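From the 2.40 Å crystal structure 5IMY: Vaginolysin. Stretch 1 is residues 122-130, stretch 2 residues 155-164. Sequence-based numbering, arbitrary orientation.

Stretch 1 (122-130) LPGFHGGES
Stretch 2, residues 155-164: AQYGASHHVA

What does Tyr157 do at the centre of this contact? It gives up 84 Å² to the other stretch, more than any other residue here. Helix enters stretch 2 from earlier in the chain, with a wider pi-type turn over 155-158, and Tyr157 sits in that turn at phi/psi -133/-1. Its CA-to-CB bond points toward stretch 1, and chi1 of -51° (m) with chi2 of -82° sets the ring against the irregular backbone of stretch 1. Gly124 CA and Tyr157 CA, partners in register, are 6.6 Å apart. Over one face of the tyrosine ring lie Gly124 CA, 4.3 Å from Tyr157 CD1, and Phe125 N, 3.5 Å from Tyr157 CZ. Phe125 (phi/psi 63/159, chi1 -84°, m, chi2 -44°) points its CA-to-CB bond away, yet its ring still receives the edge of Tyr157 on its face: the centroids are 5.8 Å apart, the planes meet at 63°, and Phe125 CD1 is 4.2 Å from Tyr157 CE2.

How is the tyrosine hydroxyl held? Tyr157 OH donates a hydrogen bond of 3.2 Å to Glu129 OE1, which lies near the plane of the ring at its edge. The CA-to-CB bond of Glu129 points toward stretch 2 from a backbone at -76/-35, with chi1 between wells at -118°, chi2 at -166° (t) and chi3 at -6°. The same oxygen is also bound from within its own stretch: His126 N donates to Glu129 OE1 at 3.0 Å, and His126 ND1 makes a weak hydrogen bond to Glu129 OE1 at 2.8 Å. A backbone bond from Glu129 N to His126 O, 2.8 Å, closes the intervening turn, which passes through Gly127 (-51/129) and Gly128 (82/-17). His126 itself is extended at -120/169, with chi1 -48° (m) and chi2 86°, bringing His126 CE1 to 3.3 Å from Tyr157 OH.

Why is there a glycine at 124? Its phi/psi of 100/-143 would jam a CB against the preceding carbonyl oxygen, which by itself calls for glycine. An ideal CB on Gly124 would also point toward stretch 2, 3.1 Å from Tyr157 CG and 3.4 Å from His161 CE1. Without one, Gly124 CA can approach the face of the His161 ring in a CH-pi contact, 4.2 Å from the centroid of that ring and 29° off its normal.

How does Pro123 extend the contact? With 66 Å² covered, it is the main contributor from stretch 1. Its backbone is extended at -70/154, its ring is C-gamma endo, and Pro123 CA lies 6.9 Å from His161 CA. His161 (-75/133, chi1 -58°, m, chi2 70°) brings its CD2 to 4.0 Å from Pro123 CB; its backbone is anchored by His161 N donating to Tyr157 O at 2.8 Å. Further along, Val163 (-108/128, chi1 172°, t) likewise has its CA-to-CB bond toward stretch 1. Val163 CG2 meets Pro123 CG at 3.3 Å, a tight apolar contact.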

# COMPACT_ATOMS: atom_id res chain seq x y z
N LEU A 122 -0.91 -48.83 17.89
CA LEU A 122 0.35 -49.26 17.31
C LEU A 122 0.12 -50.35 16.27
O LEU A 122 -0.76 -51.20 16.44
CB LEU A 122 1.29 -49.78 18.40
CG LEU A 122 1.92 -48.69 19.27
CD1 LEU A 122 2.56 -49.30 20.51
CD2 LEU A 122 2.95 -47.90 18.48
N PRO A 123 0.90 -50.36 15.18
CA PRO A 123 0.68 -51.38 14.15
C PRO A 123 1.10 -52.76 14.63
O PRO A 123 1.96 -52.91 15.50
CB PRO A 123 1.57 -50.90 12.99
CG PRO A 123 2.67 -50.18 13.66
CD PRO A 123 2.06 -49.52 14.88
N GLY A 124 0.48 -53.77 14.04
CA GLY A 124 0.58 -55.12 14.54
C GLY A 124 -0.66 -55.45 15.35
O GLY A 124 -1.76 -55.02 15.00
N PHE A 125 -0.49 -56.21 16.43
CA PHE A 125 -1.58 -56.46 17.37
C PHE A 125 -2.73 -57.22 16.73
O PHE A 125 -2.89 -57.24 15.51
CB PHE A 125 -2.11 -55.14 17.95
CG PHE A 125 -1.33 -54.63 19.14
CD1 PHE A 125 -0.94 -55.49 20.15
CD2 PHE A 125 -0.99 -53.29 19.23
CE1 PHE A 125 -0.23 -55.02 21.24
CE2 PHE A 125 -0.28 -52.82 20.31
CZ PHE A 125 0.10 -53.68 21.32
N HIS A 126 -3.55 -57.86 17.57
CA HIS A 126 -4.82 -58.43 17.16
C HIS A 126 -5.94 -57.78 17.95
O HIS A 126 -5.71 -57.04 18.91
CB HIS A 126 -4.84 -59.95 17.37
CG HIS A 126 -3.62 -60.65 16.83
ND1 HIS A 126 -2.46 -60.79 17.56
CD2 HIS A 126 -3.39 -61.25 15.64
CE1 HIS A 126 -1.57 -61.45 16.84
NE2 HIS A 126 -2.11 -61.74 15.67
N GLY A 127 -7.17 -58.04 17.53
CA GLY A 127 -8.33 -57.56 18.26
C GLY A 127 -8.23 -57.91 19.73
O GLY A 127 -7.98 -59.07 20.08
N GLY A 128 -8.40 -56.93 20.61
CA GLY A 128 -8.27 -57.13 22.03
C GLY A 128 -6.86 -57.11 22.56
O GLY A 128 -6.67 -56.95 23.77
N GLU A 129 -5.85 -57.26 21.70
CA GLU A 129 -4.47 -57.27 22.15
C GLU A 129 -3.97 -55.87 22.47
O GLU A 129 -3.18 -55.69 23.41
CB GLU A 129 -3.57 -57.91 21.09
CG GLU A 129 -2.87 -59.18 21.54
CD GLU A 129 -1.75 -59.59 20.59
OE1 GLU A 129 -1.60 -58.95 19.53
OE2 GLU A 129 -1.03 -60.56 20.91
N SER A 130 -4.42 -54.87 21.72
CA SER A 130 -3.91 -53.51 21.86
C SER A 130 -4.59 -52.73 22.98
O SER A 130 -4.31 -51.53 23.14
CB SER A 130 -4.08 -52.75 20.54
OG SER A 130 -5.43 -52.33 20.37
N ALA A 155 8.30 -55.97 22.40
CA ALA A 155 8.84 -57.32 22.47
C ALA A 155 8.27 -58.21 21.37
O ALA A 155 8.99 -59.05 20.82
CB ALA A 155 8.56 -57.93 23.84
N GLN A 156 6.99 -58.04 21.04
CA GLN A 156 6.34 -58.88 20.04
C GLN A 156 6.49 -58.34 18.62
O GLN A 156 6.55 -59.14 17.68
CB GLN A 156 4.85 -59.03 20.35
CG GLN A 156 4.54 -59.86 21.59
CD GLN A 156 3.06 -60.16 21.72
OE1 GLN A 156 2.31 -60.11 20.74
NE2 GLN A 156 2.63 -60.47 22.94
N TYR A 157 6.55 -57.02 18.45
CA TYR A 157 6.56 -56.42 17.12
C TYR A 157 7.63 -55.35 16.94
O TYR A 157 7.73 -54.79 15.85
CB TYR A 157 5.18 -55.82 16.81
CG TYR A 157 4.04 -56.78 17.02
CD1 TYR A 157 3.69 -57.72 16.06
CD2 TYR A 157 3.29 -56.75 18.20
CE1 TYR A 157 2.65 -58.60 16.26
CE2 TYR A 157 2.25 -57.62 18.41
CZ TYR A 157 1.92 -58.54 17.43
OH TYR A 157 0.88 -59.42 17.64
N GLY A 158 8.41 -55.04 17.97
CA GLY A 158 9.49 -54.08 17.84
C GLY A 158 10.43 -54.46 16.72
O GLY A 158 10.67 -53.66 15.80
N ALA A 159 10.98 -55.67 16.78
CA ALA A 159 11.82 -56.17 15.69
C ALA A 159 11.11 -56.03 14.35
O ALA A 159 11.74 -55.68 13.34
CB ALA A 159 12.19 -57.63 15.94
N SER A 160 9.81 -56.29 14.33
CA SER A 160 9.04 -56.22 13.10
C SER A 160 8.80 -54.77 12.68
O SER A 160 9.60 -54.20 11.93
CB SER A 160 7.72 -56.98 13.25
OG SER A 160 7.87 -58.10 14.11
N HIS A 161 7.71 -54.17 13.15
CA HIS A 161 7.19 -52.95 12.55
C HIS A 161 8.05 -51.74 12.91
O HIS A 161 8.40 -51.54 14.08
CB HIS A 161 5.75 -52.72 12.99
CG HIS A 161 4.83 -53.85 12.66
ND1 HIS A 161 4.89 -55.07 13.29
CD2 HIS A 161 3.83 -53.95 11.75
CE1 HIS A 161 3.97 -55.87 12.79
NE2 HIS A 161 3.31 -55.22 11.86
N HIS A 162 8.39 -50.95 11.90
CA HIS A 162 9.04 -49.66 12.09
C HIS A 162 7.99 -48.57 11.88
O HIS A 162 7.37 -48.50 10.81
CB HIS A 162 10.21 -49.48 11.11
CG HIS A 162 11.34 -50.43 11.35
ND1 HIS A 162 12.50 -50.41 10.62
CD2 HIS A 162 11.48 -51.44 12.25
CE1 HIS A 162 13.32 -51.36 11.05
NE2 HIS A 162 12.72 -52.00 12.04
N VAL A 163 7.80 -47.73 12.89
CA VAL A 163 6.71 -46.76 12.92
C VAL A 163 7.30 -45.37 12.73
O VAL A 163 8.23 -44.97 13.44
CB VAL A 163 5.93 -46.85 14.25
CG1 VAL A 163 4.92 -45.70 14.36
CG2 VAL A 163 5.23 -48.18 14.35
N ALA A 164 6.75 -44.64 11.76
CA ALA A 164 7.12 -43.25 11.52
C ALA A 164 6.10 -42.33 12.18
O ALA A 164 4.90 -42.62 12.18
CB ALA A 164 7.21 -42.96 10.02